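Local coordinates for nitrogenase molybdenum-iron protein alpha chain (Clostridium pasteurianum, PDB 4WES) that forms, with the beta chain, the nitrogenase component that carries the iron-molybdenum cofactor and reduces dinitrogen to ammonia, at residues K333-G345 with L456-K468. Sequence-based numbering, arbitrary orientation.
Sequences KLQGKTACLYVGG and LKPDMFFAGIKEK. With HCA (3-hydroxy-3-carboxy-adipic acid), chain E; ICS (iron-sulfur-molybdenum cluster with interstitial carbon), chain F.
Parallel strands 338-343 and 460-462, neighbours in the mixed sheet of a Rossmann-like domain, pair here and run out into loops at the iron-molybdenum cofactor and its homocitrate. Backbone hydrogen bonds run alternately between the strands: Met460 N to Thr338 O (weak), Cys340 N to Met460 O, Phe462 N to Cys340 O (2.8 Å), then Tyr342 N to Phe462 O. Strand 361-367 flanks 338-343 on its other edge.

Where the pairing starts, the Asp459 side chain accepts the backbone N-H of Thr338: its OD2 takes Thr338 N at 2.9 Å through the anti lone pair, while Asp459 N reaches back to Thr338 OG1 (3.3 Å) and, weakly, to Thr338 O. A water joins Asp459 OD1 to Lys337 NZ, a bridge between opposite charges that do not meet directly.

On one face of the sheet, Cys340 CB sits 3.4 Å from the centroid of the Phe461 ring, almost on the ring normal, in a CH-pi contact; its SG lies obliquely to the same ring. Phe461 CG is anti to the backbone N (chi1 -160°), which lays the ring across its bridge partner, with Tyr342 CB at the ring edge. Helix 446-456 packs against Phe461 through Met449 and Leu453. On the other face Ala339 CB touches Met460 CG (3.6 Å), and the bent Met460 chain carries CE to Lys337 CB.

At the end of strand 338-343, Val343, and after it Gly344 and Gly345, border the cluster; Gly344 N comes within 3.3 Å of cluster sulfur S3A. Ile465 N donates to homocitrate O3 at 2.8 Å. Glu467 OE2 lies in plane at the Tyr342 ring edge, the carboxylate turned 75° to the ring; Glu467 OE1 takes Gly464 N from above the carboxylate plane, and a water donates to both Tyr342 O and Glu467 OE2.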
loop_
_atom_site.group_PDB
_atom_site.type_symbol
_atom_site.label_atom_id
_atom_site.label_comp_id
_atom_site.label_asym_id
_atom_site.label_seq_id
_atom_site.Cartn_x
_atom_site.Cartn_y
_atom_site.Cartn_z
ATOM N N LYS A 333 28.420 -4.547 -21.769
ATOM C CA LYS A 333 27.977 -3.502 -20.868
ATOM C C LYS A 333 28.945 -3.180 -19.743
ATOM O O LYS A 333 28.880 -2.084 -19.149
ATOM C CB LYS A 333 26.613 -3.873 -20.290
ATOM C CG LYS A 333 25.496 -3.900 -21.320
ATOM C CD LYS A 333 25.233 -2.540 -21.945
ATOM C CE LYS A 333 23.963 -2.561 -22.779
ATOM N NZ LYS A 333 23.571 -1.208 -23.278
ATOM N N LEU A 334 29.843 -4.125 -19.414
ATOM C CA LEU A 334 30.689 -3.981 -18.236
ATOM C C LEU A 334 32.169 -3.912 -18.532
ATOM O O LEU A 334 32.939 -3.513 -17.655
ATOM C CB LEU A 334 30.426 -5.109 -17.234
ATOM C CG LEU A 334 29.002 -5.196 -16.728
ATOM C CD1 LEU A 334 28.842 -6.518 -15.979
ATOM C CD2 LEU A 334 28.651 -4.000 -15.866
ATOM N N GLN A 335 32.597 -4.268 -19.737
ATOM C CA GLN A 335 34.016 -4.362 -19.945
ATOM C C GLN A 335 34.691 -3.006 -19.751
ATOM O O GLN A 335 34.158 -1.951 -20.114
ATOM C CB GLN A 335 34.396 -5.002 -21.272
ATOM C CG GLN A 335 34.002 -4.207 -22.449
ATOM C CD GLN A 335 34.256 -4.980 -23.749
ATOM O OE1 GLN A 335 35.098 -5.886 -23.803
ATOM N NE2 GLN A 335 33.524 -4.634 -24.783
ATOM N N GLY A 336 35.891 -3.062 -19.194
ATOM C CA GLY A 336 36.662 -1.848 -18.929
ATOM C C GLY A 336 36.405 -1.200 -17.617
ATOM O O GLY A 336 37.052 -0.193 -17.298
ATOM N N LYS A 337 35.478 -1.726 -16.841
ATOM C CA LYS A 337 35.213 -1.188 -15.521
ATOM C C LYS A 337 36.093 -1.862 -14.485
ATOM O O LYS A 337 36.693 -2.913 -14.737
ATOM C CB LYS A 337 33.740 -1.371 -15.205
ATOM C CG LYS A 337 32.884 -0.582 -16.161
ATOM C CD LYS A 337 31.430 -0.727 -15.920
ATOM C CE LYS A 337 30.609 -0.095 -16.992
ATOM N NZ LYS A 337 30.760 1.377 -16.955
ATOM N N THR A 338 36.205 -1.239 -13.323
ATOM C CA THR A 338 37.038 -1.741 -12.236
ATOM C C THR A 338 36.192 -2.069 -11.006
ATOM O O THR A 338 35.135 -1.484 -10.754
ATOM C CB THR A 338 38.122 -0.705 -11.839
ATOM O OG1 THR A 338 37.467 0.490 -11.426
ATOM C CG2 THR A 338 39.064 -0.449 -12.995
ATOM N N ALA A 339 36.723 -3.006 -10.217
ATOM C CA ALA A 339 36.020 -3.524 -9.046
ATOM C C ALA A 339 36.955 -3.714 -7.873
ATOM O O ALA A 339 38.157 -3.986 -8.036
ATOM C CB ALA A 339 35.334 -4.840 -9.381
ATOM N N CYS A 340 36.354 -3.677 -6.683
ATOM C CA CYS A 340 36.979 -4.167 -5.452
ATOM C C CYS A 340 36.041 -5.240 -4.854
ATOM O O CYS A 340 34.839 -5.140 -5.015
ATOM C CB CYS A 340 37.169 -3.027 -4.456
ATOM S SG CYS A 340 37.999 -1.566 -5.087
ATOM N N LEU A 341 36.654 -6.198 -4.160
ATOM C CA LEU A 341 35.876 -7.246 -3.489
ATOM C C LEU A 341 36.306 -7.412 -2.057
ATOM O O LEU A 341 37.478 -7.648 -1.788
ATOM C CB LEU A 341 36.018 -8.606 -4.177
ATOM C CG LEU A 341 35.667 -8.696 -5.631
ATOM C CD1 LEU A 341 36.824 -8.421 -6.528
ATOM C CD2 LEU A 341 35.129 -10.080 -5.958
ATOM N N TYR A 342 35.338 -7.392 -1.141
ATOM C CA TYR A 342 35.629 -7.591 0.261
ATOM C C TYR A 342 34.519 -8.402 0.905
ATOM O O TYR A 342 33.451 -7.886 1.154
ATOM C CB TYR A 342 35.823 -6.268 1.029
ATOM C CG TYR A 342 36.255 -6.523 2.448
ATOM C CD1 TYR A 342 37.522 -7.012 2.701
ATOM C CD2 TYR A 342 35.399 -6.334 3.508
ATOM C CE1 TYR A 342 37.940 -7.299 3.985
ATOM C CE2 TYR A 342 35.812 -6.612 4.808
ATOM C CZ TYR A 342 37.077 -7.096 5.045
ATOM O OH TYR A 342 37.519 -7.363 6.329
ATOM N N VAL A 343 34.787 -9.678 1.123
ATOM C CA VAL A 343 33.797 -10.585 1.722
ATOM C C VAL A 343 34.453 -11.319 2.897
ATOM O O VAL A 343 35.418 -10.822 3.470
ATOM C CB VAL A 343 33.113 -11.533 0.676
ATOM C CG1 VAL A 343 31.664 -11.721 1.021
ATOM C CG2 VAL A 343 33.208 -10.956 -0.730
ATOM N N GLY A 344 33.893 -12.434 3.339
ATOM C CA GLY A 344 34.321 -13.005 4.600
ATOM C C GLY A 344 35.548 -13.892 4.540
ATOM O O GLY A 344 36.587 -13.601 5.178
ATOM N N GLY A 345 35.427 -15.004 3.813
ATOM C CA GLY A 345 36.470 -15.963 3.782
ATOM C C GLY A 345 36.671 -16.723 2.494
ATOM O O GLY A 345 37.654 -17.452 2.384
ATOM N N LEU A 456 41.376 5.122 -5.862
ATOM C CA LEU A 456 41.176 4.282 -7.046
ATOM C C LEU A 456 39.904 4.572 -7.839
ATOM O O LEU A 456 39.809 4.215 -9.020
ATOM C CB LEU A 456 41.225 2.805 -6.694
ATOM C CG LEU A 456 42.527 2.300 -6.131
ATOM C CD1 LEU A 456 42.434 0.786 -5.952
ATOM C CD2 LEU A 456 43.684 2.638 -7.033
ATOM N N LYS A 457 38.910 5.181 -7.209
ATOM C CA LYS A 457 37.669 5.522 -7.885
ATOM C C LYS A 457 37.131 4.317 -8.671
ATOM O O LYS A 457 36.878 4.384 -9.863
ATOM C CB LYS A 457 37.829 6.758 -8.760
ATOM C CG LYS A 457 38.382 7.954 -7.973
ATOM C CD LYS A 457 38.471 9.209 -8.780
ATOM C CE LYS A 457 39.253 10.279 -8.012
ATOM N NZ LYS A 457 38.788 10.514 -6.607
ATOM N N PRO A 458 36.904 3.196 -7.973
ATOM C CA PRO A 458 36.396 2.022 -8.676
ATOM C C PRO A 458 34.978 2.225 -9.175
ATOM O O PRO A 458 34.194 3.005 -8.590
ATOM C CB PRO A 458 36.419 0.931 -7.592
ATOM C CG PRO A 458 36.171 1.701 -6.329
ATOM C CD PRO A 458 36.951 2.999 -6.517
ATOM N N ASP A 459 34.601 1.480 -10.212
ATOM C CA ASP A 459 33.207 1.514 -10.678
ATOM C C ASP A 459 32.234 0.766 -9.772
ATOM O O ASP A 459 31.046 1.029 -9.808
ATOM C CB ASP A 459 33.109 0.936 -12.074
ATOM C CG ASP A 459 33.859 1.744 -13.090
ATOM O OD1 ASP A 459 33.385 2.835 -13.424
ATOM O OD2 ASP A 459 34.952 1.351 -13.507
ATOM N N MET A 460 32.743 -0.200 -9.023
ATOM C CA MET A 460 31.891 -1.004 -8.175
ATOM C C MET A 460 32.727 -1.568 -7.038
ATOM O O MET A 460 33.906 -1.845 -7.195
ATOM C CB MET A 460 31.233 -2.121 -8.997
ATOM C CG MET A 460 32.203 -3.149 -9.542
ATOM S SD MET A 460 31.615 -4.153 -10.904
ATOM C CE MET A 460 31.961 -3.042 -12.262
ATOM N N PHE A 461 32.076 -1.787 -5.884
ATOM C CA PHE A 461 32.763 -2.302 -4.704
ATOM C C PHE A 461 31.826 -3.312 -4.062
ATOM O O PHE A 461 30.811 -2.949 -3.506
ATOM C CB PHE A 461 33.154 -1.158 -3.755
ATOM C CG PHE A 461 34.247 -1.498 -2.779
ATOM C CD1 PHE A 461 35.338 -0.650 -2.618
ATOM C CD2 PHE A 461 34.198 -2.661 -2.003
ATOM C CE1 PHE A 461 36.332 -0.969 -1.749
ATOM C CE2 PHE A 461 35.221 -2.985 -1.135
ATOM C CZ PHE A 461 36.286 -2.128 -1.014
ATOM N N PHE A 462 32.186 -4.592 -4.207
ATOM C CA PHE A 462 31.370 -5.690 -3.667
ATOM C C PHE A 462 31.728 -5.902 -2.201
ATOM O O PHE A 462 32.905 -6.062 -1.875
ATOM C CB PHE A 462 31.636 -6.971 -4.447
ATOM C CG PHE A 462 31.256 -6.921 -5.893
ATOM C CD1 PHE A 462 32.180 -6.585 -6.863
ATOM C CD2 PHE A 462 29.977 -7.208 -6.281
ATOM C CE1 PHE A 462 31.841 -6.545 -8.189
ATOM C CE2 PHE A 462 29.622 -7.168 -7.618
ATOM C CZ PHE A 462 30.536 -6.817 -8.574
ATOM N N ALA A 463 30.708 -5.991 -1.341
ATOM C CA ALA A 463 30.963 -6.175 0.089
ATOM C C ALA A 463 29.719 -6.746 0.769
ATOM O O ALA A 463 29.092 -7.671 0.202
ATOM C CB ALA A 463 31.503 -4.869 0.714
ATOM N N GLY A 464 29.366 -6.254 1.930
ATOM C CA GLY A 464 28.207 -6.684 2.656
ATOM C C GLY A 464 27.276 -5.552 3.007
ATOM O O GLY A 464 27.410 -4.415 2.468
ATOM N N ILE A 465 26.369 -5.812 3.932
ATOM C CA ILE A 465 25.336 -4.864 4.268
ATOM C C ILE A 465 25.857 -3.639 5.029
ATOM O O ILE A 465 25.273 -2.559 4.929
ATOM C CB ILE A 465 24.216 -5.596 5.042
ATOM C CG1 ILE A 465 22.968 -4.750 5.202
ATOM C CG2 ILE A 465 24.705 -6.084 6.402
ATOM C CD1 ILE A 465 22.325 -4.336 3.941
ATOM N N LYS A 466 26.911 -3.817 5.829
ATOM C CA LYS A 466 27.424 -2.690 6.615
ATOM C C LYS A 466 28.168 -1.707 5.729
ATOM O O LYS A 466 28.151 -0.499 6.005
ATOM C CB LYS A 466 28.289 -3.161 7.775
ATOM C CG LYS A 466 27.520 -4.079 8.737
ATOM C CD LYS A 466 28.276 -4.421 10.009
ATOM C CE LYS A 466 29.618 -5.074 9.841
ATOM N NZ LYS A 466 29.553 -6.370 9.110
ATOM N N GLU A 467 28.825 -2.185 4.686
ATOM C CA GLU A 467 29.548 -1.324 3.771
ATOM C C GLU A 467 28.675 -0.759 2.677
ATOM O O GLU A 467 28.970 0.328 2.142
ATOM C CB GLU A 467 30.710 -2.081 3.132
ATOM C CG GLU A 467 31.708 -2.742 4.079
ATOM C CD GLU A 467 31.407 -4.198 4.419
ATOM O OE1 GLU A 467 30.234 -4.637 4.263
ATOM O OE2 GLU A 467 32.380 -4.899 4.827
ATOM N N LYS A 468 27.627 -1.474 2.284
ATOM C CA LYS A 468 26.907 -1.177 1.029
ATOM C C LYS A 468 26.514 0.315 0.946
ATOM O O LYS A 468 26.801 0.971 -0.054
ATOM C CB LYS A 468 25.629 -2.012 0.914
ATOM C CG LYS A 468 24.864 -1.710 -0.366
ATOM C CD LYS A 468 23.519 -2.424 -0.432
ATOM C CE LYS A 468 22.738 -2.135 -1.690
ATOM N NZ LYS A 468 23.199 -2.918 -2.860
HETATM C C1 HCA E . 27.845 -13.354 9.431
HETATM C C2 HCA E . 26.720 -13.488 8.401
HETATM C C3 HCA E . 26.962 -12.710 7.109
HETATM C C4 HCA E . 26.641 -11.211 7.258
HETATM C C5 HCA E . 26.650 -10.575 5.857
HETATM C C6 HCA E . 26.823 -9.091 5.727
HETATM C C7 HCA E . 26.055 -13.276 6.014
HETATM O O1 HCA E . 28.984 -13.050 9.051
HETATM O O2 HCA E . 27.580 -13.589 10.621
HETATM O O3 HCA E . 26.139 -8.490 4.842
HETATM O O4 HCA E . 27.639 -8.501 6.471
HETATM O O5 HCA E . 26.595 -13.605 4.935
HETATM O O6 HCA E . 24.834 -13.326 6.219
HETATM O O7 HCA E . 28.319 -12.828 6.707
HETATM FE FE1 ICS F . 32.483 -19.726 3.492
HETATM MO MO1 ICS F . 28.777 -14.011 4.906
HETATM FE FE2 ICS F . 31.713 -18.069 5.423
HETATM FE FE3 ICS F . 30.027 -18.676 3.440
HETATM FE FE4 ICS F . 32.176 -17.188 2.963
HETATM FE FE5 ICS F . 30.826 -15.055 3.505
HETATM FE FE6 ICS F . 30.315 -15.962 5.922
HETATM FE FE7 ICS F . 28.694 -16.522 3.980
HETATM C CX ICS F . 30.668 -16.919 4.173
HETATM S S1A ICS F . 33.740 -18.032 4.420
HETATM S S1B ICS F . 31.052 -13.916 5.440
HETATM S S2A ICS F . 30.857 -20.130 5.003
HETATM S S2B ICS F . 31.364 -17.155 7.422
HETATM S S3A ICS F . 32.533 -15.189 2.037
HETATM S S3B ICS F . 28.098 -15.965 6.071
HETATM S S4A ICS F . 31.388 -18.888 1.639
HETATM S S4B ICS F . 28.772 -14.724 2.676
HETATM S S5A ICS F . 27.832 -18.373 3.152
HETATM O O HOH W 1 30.589 2.390 -14.349
HETATM O O HOH W 2 38.514 2.870 -11.664
HETATM O O HOH W 3 31.800 -7.781 3.491
#